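Local coordinates for endo-beta-1,4-xylanase Xyn10C (Pseudomonas cellulosa, PDB 1GNY), which cleaves internal beta-1,4 linkages of the xylan backbone and, through the family 15 carbohydrate-binding module present here, binds xylan and xylooligosaccharides, at residues 76-81 and 128-133; 57-62 and 110-115; 65-70 and 100-105. One frame throughout, in Å; residues are numbered along the deposited sequence.

Interaction 1: residues 76-81 and 128-133; sequences LQIFAQ and VGIQAK. With XYP (beta-D-xylopyranose), chain B; XYP (beta-D-xylopyranose), chain C.
Gln77 and Gln131 form an antiparallel hydrogen-bonded pair: Gln77 N donates to Gln131 O at 2.9 Å, nearly along the C=O axis, and Gln131 N returns a bond to Gln77 O. Phe79 and Gly129 repeat the exchange two residues on. The glutamine side chains, which run alongside each other in the same direction, are joined again, Gln131 NE2 donating to Gln77 OE1 at 2.9 Å from 52° above the carbonyl plane. With both ends bonded, NE2 to Gln77 OE1 and OE1 to Ser18 OG, the rotation of the Gln131 amide is fixed, and Lys133 CD lies 3.5 Å from Gln77 OE1.

Strands 75-82 and 126-133 belong to the xylan-binding sheet of a jelly-roll beta-sandwich. On this face the Phe79 ring is held between Gly129 N over one side and Gln131 NE2 over the other, with Phe79 CE1 3.7 Å from Gln131 CG. Further along, Gln81 NE2 donates to O4 of one xylose (chain B) at 3.0 Å and weakly to O5 of the next (chain C), while Gln81 OE1, which also accepts from Gln127 NE2, lies 2.7 Å from O3 of the first.

Apolar packing fills the opposite face, where Ile130 CD1 meets Ile78 CG1 at 4.0 Å and Leu76 CD1 at 4.2 Å, and Ala80 CB meets Val128 CG2. Ile78 and Ile130 reach Met61 of the facing sheet.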
loop_
_atom_site.group_PDB
_atom_site.type_symbol
_atom_site.label_atom_id
_atom_site.label_comp_id
_atom_site.label_asym_id
_atom_site.label_seq_id
_atom_site.Cartn_x
_atom_site.Cartn_y
_atom_site.Cartn_z
ATOM N N LEU A 76 2.019 9.431 3.361
ATOM C CA LEU A 76 1.545 8.144 2.750
ATOM C C LEU A 76 2.428 7.016 3.227
ATOM O O LEU A 76 3.694 7.068 3.108
ATOM C CB LEU A 76 1.548 8.196 1.226
ATOM C CG LEU A 76 0.419 8.962 0.549
ATOM C CD1 LEU A 76 0.681 9.047 -0.955
ATOM C CD2 LEU A 76 -0.952 8.346 0.851
ATOM N N GLN A 77 1.771 5.957 3.680
ATOM C CA GLN A 77 2.456 4.768 4.187
ATOM C C GLN A 77 2.059 3.506 3.435
ATOM O O GLN A 77 0.909 3.087 3.527
ATOM C CB GLN A 77 2.159 4.556 5.678
ATOM C CG GLN A 77 2.772 3.269 6.254
ATOM C CD GLN A 77 2.539 3.096 7.744
ATOM O OE1 GLN A 77 1.550 3.584 8.309
ATOM N NE2 GLN A 77 3.448 2.379 8.382
ATOM N N ILE A 78 2.994 2.961 2.677
ATOM C CA ILE A 78 2.864 1.595 2.108
ATOM C C ILE A 78 3.103 0.666 3.305
ATOM O O ILE A 78 4.048 0.858 4.045
ATOM C CB ILE A 78 3.864 1.318 0.957
ATOM C CG1 ILE A 78 3.557 2.193 -0.264
ATOM C CG2 ILE A 78 3.865 -0.169 0.581
ATOM C CD1 ILE A 78 4.653 2.214 -1.293
ATOM N N PHE A 79 2.323 -0.399 3.431
ATOM C CA PHE A 79 2.478 -1.360 4.527
ATOM C C PHE A 79 2.094 -2.767 4.087
ATOM O O PHE A 79 1.468 -2.939 3.061
ATOM C CB PHE A 79 1.639 -0.930 5.748
ATOM C CG PHE A 79 0.147 -0.931 5.505
ATOM C CD1 PHE A 79 -0.479 0.091 4.794
ATOM C CD2 PHE A 79 -0.634 -1.989 5.960
ATOM C CE1 PHE A 79 -1.854 0.085 4.563
ATOM C CE2 PHE A 79 -1.983 -2.025 5.701
ATOM C CZ PHE A 79 -2.615 -0.975 5.016
ATOM N N ALA A 80 2.447 -3.761 4.895
ATOM C CA ALA A 80 2.066 -5.142 4.671
ATOM C C ALA A 80 1.876 -5.791 6.048
ATOM O O ALA A 80 2.526 -5.408 7.009
ATOM C CB ALA A 80 3.127 -5.867 3.856
ATOM N N GLN A 81 0.963 -6.738 6.161
ATOM C CA GLN A 81 0.715 -7.415 7.462
ATOM C C GLN A 81 0.079 -8.790 7.210
ATOM O O GLN A 81 -0.551 -9.047 6.177
ATOM C CB GLN A 81 -0.215 -6.560 8.384
ATOM C CG GLN A 81 -1.570 -6.251 7.740
ATOM C CD GLN A 81 -2.432 -5.163 8.418
ATOM O OE1 GLN A 81 -3.201 -4.490 7.719
ATOM N NE2 GLN A 81 -2.392 -5.068 9.770
ATOM N N VAL A 128 -1.603 -6.246 1.754
ATOM C CA VAL A 128 -0.672 -5.188 1.342
ATOM C C VAL A 128 -1.466 -3.964 0.915
ATOM O O VAL A 128 -2.524 -4.094 0.288
ATOM C CB VAL A 128 0.239 -5.655 0.151
ATOM C CG1 VAL A 128 1.226 -4.542 -0.265
ATOM C CG2 VAL A 128 0.971 -6.936 0.495
ATOM N N GLY A 129 -1.001 -2.771 1.240
ATOM C CA GLY A 129 -1.693 -1.586 0.766
ATOM C C GLY A 129 -0.985 -0.286 1.026
ATOM O O GLY A 129 0.233 -0.313 1.281
ATOM N N ILE A 130 -1.733 0.798 0.889
ATOM C CA ILE A 130 -1.239 2.169 1.144
ATOM C C ILE A 130 -2.306 2.924 1.911
ATOM O O ILE A 130 -3.497 2.783 1.627
ATOM C CB ILE A 130 -0.809 2.882 -0.183
ATOM C CG1 ILE A 130 -0.011 4.163 0.117
ATOM C CG2 ILE A 130 -1.985 3.076 -1.116
ATOM C CD1 ILE A 130 0.609 4.805 -1.157
ATOM N N GLN A 131 -1.889 3.732 2.878
ATOM C CA GLN A 131 -2.827 4.461 3.736
ATOM C C GLN A 131 -2.339 5.879 4.041
ATOM O O GLN A 131 -1.115 6.129 4.018
ATOM C CB GLN A 131 -3.105 3.710 5.053
ATOM C CG GLN A 131 -1.849 3.513 5.937
ATOM C CD GLN A 131 -2.141 2.707 7.211
ATOM O OE1 GLN A 131 -3.270 2.215 7.382
ATOM N NE2 GLN A 131 -1.127 2.586 8.113
ATOM N N ALA A 132 -3.280 6.751 4.320
ATOM C CA ALA A 132 -2.971 8.118 4.693
ATOM C C ALA A 132 -2.630 8.163 6.185
ATOM O O ALA A 132 -3.205 7.431 6.990
ATOM C CB ALA A 132 -4.151 9.009 4.403
ATOM N N LYS A 133 -1.718 9.053 6.546
ATOM C CA LYS A 133 -1.356 9.274 7.952
ATOM C C LYS A 133 -1.329 10.780 8.240
ATOM O O LYS A 133 -0.708 11.536 7.500
ATOM C CB LYS A 133 0.022 8.706 8.306
ATOM C CG LYS A 133 0.254 7.203 8.052
ATOM C CD LYS A 133 -0.519 6.359 8.972
ATOM C CE LYS A 133 0.124 6.180 10.367
ATOM N NZ LYS A 133 -1.045 5.774 11.293
HETATM C C1 XYP B . -8.343 -4.567 10.038
HETATM C C2 XYP B . -7.455 -3.860 9.026
HETATM C C3 XYP B . -5.997 -3.876 9.479
HETATM C C4 XYP B . -5.880 -3.444 10.944
HETATM C C5 XYP B . -6.868 -4.245 11.769
HETATM O O2 XYP B . -7.533 -4.515 7.764
HETATM O O3 XYP B . -5.216 -3.021 8.658
HETATM O O4 XYP B . -4.567 -3.723 11.372
HETATM O O5 XYP B . -8.189 -4.086 11.301
HETATM C C1 XYP C . -3.919 -2.781 12.235
HETATM C C2 XYP C . -3.243 -3.566 13.344
HETATM C C3 XYP C . -2.514 -2.579 14.236
HETATM C C4 XYP C . -1.547 -1.746 13.422
HETATM C C5 XYP C . -2.311 -1.119 12.278
HETATM O O2 XYP C . -4.215 -4.265 14.116
HETATM O O3 XYP C . -1.714 -3.260 15.187
HETATM O O4 XYP C . -1.005 -0.725 14.256
HETATM O O5 XYP C . -3.009 -2.105 11.505
#

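Interaction 2: residues 57-62 and 110-115; sequences AVIAMV and CTIDED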
loop_
_atom_site.group_PDB
_atom_site.type_symbol
_atom_site.label_atom_id
_atom_site.label_comp_id
_atom_site.label_asym_id
_atom_site.label_seq_id
_atom_site.Cartn_x
_atom_site.Cartn_y
_atom_site.Cartn_z
ATOM N N ALA A 57 11.653 -8.329 -0.200
ATOM C CA ALA A 57 10.902 -7.950 -1.401
ATOM C C ALA A 57 10.764 -6.427 -1.453
ATOM O O ALA A 57 10.751 -5.766 -0.416
ATOM C CB ALA A 57 9.513 -8.582 -1.416
ATOM N N VAL A 58 10.674 -5.894 -2.657
ATOM C CA VAL A 58 10.471 -4.454 -2.893
ATOM C C VAL A 58 9.106 -4.215 -3.526
ATOM O O VAL A 58 8.831 -4.735 -4.601
ATOM C CB VAL A 58 11.556 -3.851 -3.790
ATOM C CG1 VAL A 58 11.318 -2.372 -4.010
ATOM C CG2 VAL A 58 12.918 -4.097 -3.139
ATOM N N ILE A 59 8.270 -3.437 -2.844
ATOM C CA ILE A 59 6.958 -3.013 -3.349
ATOM C C ILE A 59 7.133 -1.652 -4.011
ATOM O O ILE A 59 7.661 -0.719 -3.373
ATOM C CB ILE A 59 5.927 -2.902 -2.188
ATOM C CG1 ILE A 59 5.826 -4.226 -1.423
ATOM C CG2 ILE A 59 4.557 -2.467 -2.702
ATOM C CD1 ILE A 59 5.179 -4.076 -0.073
ATOM N N ALA A 60 6.719 -1.533 -5.259
ATOM C CA ALA A 60 6.765 -0.231 -5.956
ATOM C C ALA A 60 5.353 0.125 -6.406
ATOM O O ALA A 60 4.714 -0.658 -7.128
ATOM C CB ALA A 60 7.699 -0.282 -7.135
ATOM N N MET A 61 4.862 1.294 -5.981
ATOM C CA MET A 61 3.533 1.764 -6.372
ATOM C C MET A 61 3.607 3.028 -7.214
ATOM O O MET A 61 4.289 3.950 -6.823
ATOM C CB MET A 61 2.676 2.048 -5.127
ATOM C CG MET A 61 2.457 0.869 -4.262
ATOM S SD MET A 61 0.944 1.105 -3.249
ATOM C CE MET A 61 1.005 -0.415 -2.348
ATOM N N VAL A 62 2.915 3.070 -8.351
ATOM C CA VAL A 62 2.816 4.348 -9.114
ATOM C C VAL A 62 1.514 4.961 -8.622
ATOM O O VAL A 62 0.453 4.323 -8.749
ATOM C CB VAL A 62 2.773 4.173 -10.620
ATOM C CG1 VAL A 62 2.535 5.531 -11.320
ATOM C CG2 VAL A 62 4.081 3.559 -11.136
ATOM N N CYS A 110 8.820 0.523 -1.082
ATOM C CA CYS A 110 8.863 -0.000 0.268
ATOM C C CYS A 110 9.536 -1.345 0.273
ATOM O O CYS A 110 9.110 -2.244 -0.443
ATOM C CB CYS A 110 7.444 -0.166 0.829
ATOM S SG CYS A 110 7.366 -0.833 2.499
ATOM N N THR A 111 10.608 -1.472 1.042
ATOM C CA THR A 111 11.304 -2.767 1.190
ATOM C C THR A 111 10.812 -3.487 2.456
ATOM O O THR A 111 10.836 -2.930 3.560
ATOM C CB THR A 111 12.825 -2.602 1.268
ATOM O OG1 THR A 111 13.322 -2.080 0.038
ATOM C CG2 THR A 111 13.531 -3.932 1.384
ATOM N N ILE A 112 10.379 -4.729 2.287
ATOM C CA ILE A 112 9.965 -5.561 3.424
ATOM C C ILE A 112 11.226 -6.193 4.025
ATOM O O ILE A 112 11.954 -6.898 3.344
ATOM C CB ILE A 112 8.961 -6.676 2.994
ATOM C CG1 ILE A 112 7.649 -6.062 2.483
ATOM C CG2 ILE A 112 8.724 -7.649 4.149
ATOM C CD1 ILE A 112 6.675 -7.071 1.772
ATOM N N ASP A 113 11.478 -5.930 5.298
ATOM C CA ASP A 113 12.653 -6.467 5.994
ATOM C C ASP A 113 12.391 -6.533 7.517
ATOM O O ASP A 113 12.580 -5.543 8.229
ATOM C CB ASP A 113 13.869 -5.597 5.692
ATOM C CG ASP A 113 15.161 -6.112 6.335
ATOM O OD1 ASP A 113 15.219 -7.267 6.815
ATOM O OD2 ASP A 113 16.180 -5.389 6.408
ATOM N N GLU A 114 11.939 -7.694 7.975
ATOM C CA GLU A 114 11.681 -7.963 9.395
ATOM C C GLU A 114 12.759 -8.893 9.961
ATOM O O GLU A 114 13.146 -9.884 9.347
ATOM C CB GLU A 114 10.286 -8.543 9.621
ATOM C CG GLU A 114 9.154 -7.540 9.342
ATOM C CD GLU A 114 9.091 -6.431 10.385
ATOM O OE1 GLU A 114 8.709 -6.703 11.540
ATOM O OE2 GLU A 114 9.452 -5.283 10.050
ATOM N N ASP A 115 13.240 -8.551 11.151
ATOM C CA ASP A 115 14.343 -9.306 11.782
ATOM C C ASP A 115 13.992 -10.781 12.067
ATOM O O ASP A 115 14.852 -11.650 11.929
ATOM C CB ASP A 115 14.823 -8.621 13.064
ATOM C CG ASP A 115 15.546 -7.306 12.809
ATOM O OD1 ASP A 115 16.110 -7.081 11.708
ATOM O OD2 ASP A 115 15.606 -6.419 13.689
#
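Ile59 and Ile112 adopt the same torsions, each with CG1 anti to the carbonyl carbon (chi1 -56° and -64°) and CD1 swung out beyond it, anti to CA, and these two methyls meet, Ile59 CD1 lying 3.8 Å from Ile112 CD1. The side chains cross obliquely. They touch at their outer ends, where Ile112 CG1 is the next nearest atom to Ile59 CD1.

The pairing belongs to the second sheet of the jelly-roll sandwich, the one facing away from the xylan. In it strand 58-65 has strand 106-111 along one edge and strand 139-149 along the other. Ile59 and Cys110 are a hydrogen-bonded antiparallel pair: Ile59 N donates to Cys110 O at 2.8 Å, and Cys110 N donates to Ile59 O at 2.9 Å, in the carbonyl plane. One further bond, from Ile112 N to Ala57 O, carries the ladder past the end of the strands before residues 113-115 leave the sheet.

Ile59 and Cys110 turn their side chains into the sandwich interior, CB to CB 4.3 Å, and both pack on Ile78 of the facing sheet. The Cys110 sulfur, placed anti to the backbone N, forms the disulfide with Cys93 and so ties this strand covalently to the segment after strand 85-90. Ile112 also packs on Leu54 and Phe119. On the other face, toward solvent, Val58 and Thr111 make a non-hydrogen-bonded pair, with Val58 CG2 3.8 Å from Thr111 OG1. CA-H...O contacts accompany the N-H bonds: Ala57 O, already bonded to Ile112 N, lies 3.4 Å from Thr111 CA.

Interaction 3: residues 65-70 and 100-105; sequences VSAEFK and LTADTD. With NA (sodium ion), chain D.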
loop_
_atom_site.group_PDB
_atom_site.type_symbol
_atom_site.label_atom_id
_atom_site.label_comp_id
_atom_site.label_asym_id
_atom_site.label_seq_id
_atom_site.Cartn_x
_atom_site.Cartn_y
_atom_site.Cartn_z
ATOM N N VAL A 65 -1.601 11.805 -6.416
ATOM C CA VAL A 65 -2.210 12.412 -5.220
ATOM C C VAL A 65 -2.967 13.703 -5.582
ATOM O O VAL A 65 -2.490 14.488 -6.388
ATOM C CB VAL A 65 -1.234 12.547 -4.014
ATOM C CG1 VAL A 65 0.107 11.740 -4.189
ATOM C CG2 VAL A 65 -0.997 13.967 -3.569
ATOM N N SER A 66 -4.160 13.886 -5.030
ATOM C CA SER A 66 -4.961 15.079 -5.359
ATOM C C SER A 66 -4.417 16.329 -4.670
ATOM O O SER A 66 -3.683 16.278 -3.665
ATOM C CB SER A 66 -6.445 14.920 -4.987
ATOM O OG SER A 66 -6.655 15.069 -3.595
ATOM N N ALA A 67 -4.818 17.469 -5.212
ATOM C CA ALA A 67 -4.405 18.771 -4.659
ATOM C C ALA A 67 -4.832 18.942 -3.189
ATOM O O ALA A 67 -4.062 19.431 -2.346
ATOM C CB ALA A 67 -4.980 19.900 -5.523
ATOM N N GLU A 68 -6.062 18.529 -2.879
ATOM C CA GLU A 68 -6.544 18.591 -1.500
ATOM C C GLU A 68 -5.710 17.708 -0.557
ATOM O O GLU A 68 -5.489 18.069 0.601
ATOM C CB GLU A 68 -8.025 18.187 -1.418
ATOM C CG GLU A 68 -8.987 19.279 -1.857
ATOM C CD GLU A 68 -10.435 18.792 -1.933
ATOM O OE1 GLU A 68 -10.682 17.567 -2.011
ATOM O OE2 GLU A 68 -11.356 19.640 -1.905
ATOM N N PHE A 69 -5.264 16.542 -1.047
ATOM C CA PHE A 69 -4.403 15.680 -0.219
ATOM C C PHE A 69 -3.063 16.383 0.044
ATOM O O PHE A 69 -2.567 16.392 1.174
ATOM C CB PHE A 69 -4.168 14.288 -0.823
ATOM C CG PHE A 69 -3.433 13.335 0.108
ATOM C CD1 PHE A 69 -2.029 13.358 0.241
ATOM C CD2 PHE A 69 -4.129 12.449 0.893
ATOM C CE1 PHE A 69 -1.391 12.500 1.126
ATOM C CE2 PHE A 69 -3.477 11.613 1.788
ATOM C CZ PHE A 69 -2.117 11.650 1.904
ATOM N N LYS A 70 -2.463 16.912 -1.012
ATOM C CA LYS A 70 -1.186 17.634 -0.822
ATOM C C LYS A 70 -1.371 18.814 0.179
ATOM O O LYS A 70 -0.526 19.001 1.090
ATOM C CB LYS A 70 -0.623 18.110 -2.163
ATOM C CG LYS A 70 0.603 19.042 -2.062
ATOM C CD LYS A 70 1.807 18.386 -1.470
ATOM C CE LYS A 70 3.019 19.349 -1.511
ATOM N NZ LYS A 70 4.268 18.763 -0.885
ATOM N N LEU A 100 5.878 14.652 -1.560
ATOM C CA LEU A 100 4.767 14.443 -2.508
ATOM C C LEU A 100 4.444 15.715 -3.293
ATOM O O LEU A 100 4.778 16.845 -2.896
ATOM C CB LEU A 100 3.535 13.983 -1.743
ATOM C CG LEU A 100 3.684 12.763 -0.795
ATOM C CD1 LEU A 100 2.396 12.589 0.033
ATOM C CD2 LEU A 100 4.023 11.531 -1.579
ATOM N N THR A 101 3.713 15.514 -4.379
ATOM C CA THR A 101 3.192 16.586 -5.222
ATOM C C THR A 101 1.890 16.106 -5.860
ATOM O O THR A 101 1.700 14.896 -6.094
ATOM C CB THR A 101 4.181 16.980 -6.348
ATOM O OG1 THR A 101 3.617 18.044 -7.143
ATOM C CG2 THR A 101 4.422 15.856 -7.323
ATOM N N ALA A 102 1.015 17.052 -6.130
ATOM C CA ALA A 102 -0.196 16.757 -6.893
ATOM C C ALA A 102 0.009 17.006 -8.396
ATOM O O ALA A 102 -0.908 16.733 -9.209
ATOM C CB ALA A 102 -1.330 17.612 -6.391
ATOM N N ASP A 103 1.172 17.505 -8.784
ATOM C CA ASP A 103 1.405 17.956 -10.170
ATOM C C ASP A 103 1.733 16.864 -11.196
ATOM O O ASP A 103 1.567 17.072 -12.408
ATOM C CB ASP A 103 2.563 18.953 -10.203
ATOM C CG ASP A 103 2.300 20.182 -9.408
ATOM O OD1 ASP A 103 1.136 20.630 -9.363
ATOM O OD2 ASP A 103 3.200 20.800 -8.810
ATOM N N THR A 104 2.307 15.753 -10.722
ATOM C CA THR A 104 2.682 14.618 -11.565
ATOM C C THR A 104 2.452 13.324 -10.806
ATOM O O THR A 104 2.294 13.297 -9.584
ATOM C CB THR A 104 4.184 14.671 -11.987
ATOM O OG1 THR A 104 5.027 14.331 -10.879
ATOM C CG2 THR A 104 4.657 16.056 -12.423
ATOM N N ASP A 105 2.428 12.240 -11.561
ATOM C CA ASP A 105 2.467 10.900 -10.962
ATOM C C ASP A 105 3.816 10.709 -10.246
ATOM O O ASP A 105 4.836 11.338 -10.599
ATOM C CB ASP A 105 2.378 9.774 -12.000
ATOM C CG ASP A 105 1.038 9.692 -12.690
ATOM O OD1 ASP A 105 0.073 10.341 -12.230
ATOM O OD2 ASP A 105 0.865 9.006 -13.725
HETATM NA NA NA D . -2.543 14.979 -8.995
HETATM O O HOH W 1 0.334 13.365 -7.703
HETATM O O HOH W 2 -4.185 15.948 -9.402
HETATM O O HOH W 3 -1.321 15.156 -11.484
#
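Val65 CA and Ala102 CA lie 5.1 Å apart, where strand 58-65 gives way to helix 67-72 and the loop leading into strand 106-111 passes alongside. Their carbonyls converge on a sodium ion, which lies 2.6 Å from Val65 O and 2.4 Å from Ala102 O; Asn64 OD1 and a water are further ligands, and a second water, modelled unusually close to the ion, is doubtful. Another water accepts from Val65 N and lies close to Thr101 O and Thr104 O.

The Ala102 methyl is set against the start of the helix, its CB 3.7 Å from Ala67 N and also near Lys70 CB. Here Ser66 is the N-cap, its OG accepting from Phe69 N at 3.3 Å as well as from Thr139 N, while in the facing loop Thr101 OG1 accepts from Asp103 N in an ST turn. The contact is therefore a capped helix start and a turn bridged by metal, far from the xylan site.

Lys70 starts with CG anti to the backbone N (chi1 172°), bends at chi2 (65°) and is then extended, its NZ donating to Leu100 O at 2.8 Å. Ser97 O is a second acceptor for NZ. An alanine here would probably leave Leu100 O and Ser97 O without this shared ammonium donor, removing one tie of the loop to the helix. On the inner side Leu100 CD1 meets the edge of the Phe69 ring, 3.9 Å from CE1, beside Leu76.

Overall arrangement
From the N terminus, residues 57-62 come first, followed by 65-70 on the short helix and 76-81 on the next strand. The chain then returns through 100-105, closing interaction 3, and 110-115, closing interaction 2, so that interaction 3 falls wholly within the span of interaction 2. Interaction 1 opens inside both spans and closes only at 128-133, crossing each of them. It pairs strands of the xylan-binding sheet, interaction 2 pairs strands of the facing sheet, and interaction 3 joins the helix to the connecting loop at one end of the sandwich. Ile78 against Cys110 and Met61 bridges interactions 1 and 2; Leu76 against Phe69 and Leu100 bridges 1 and 3.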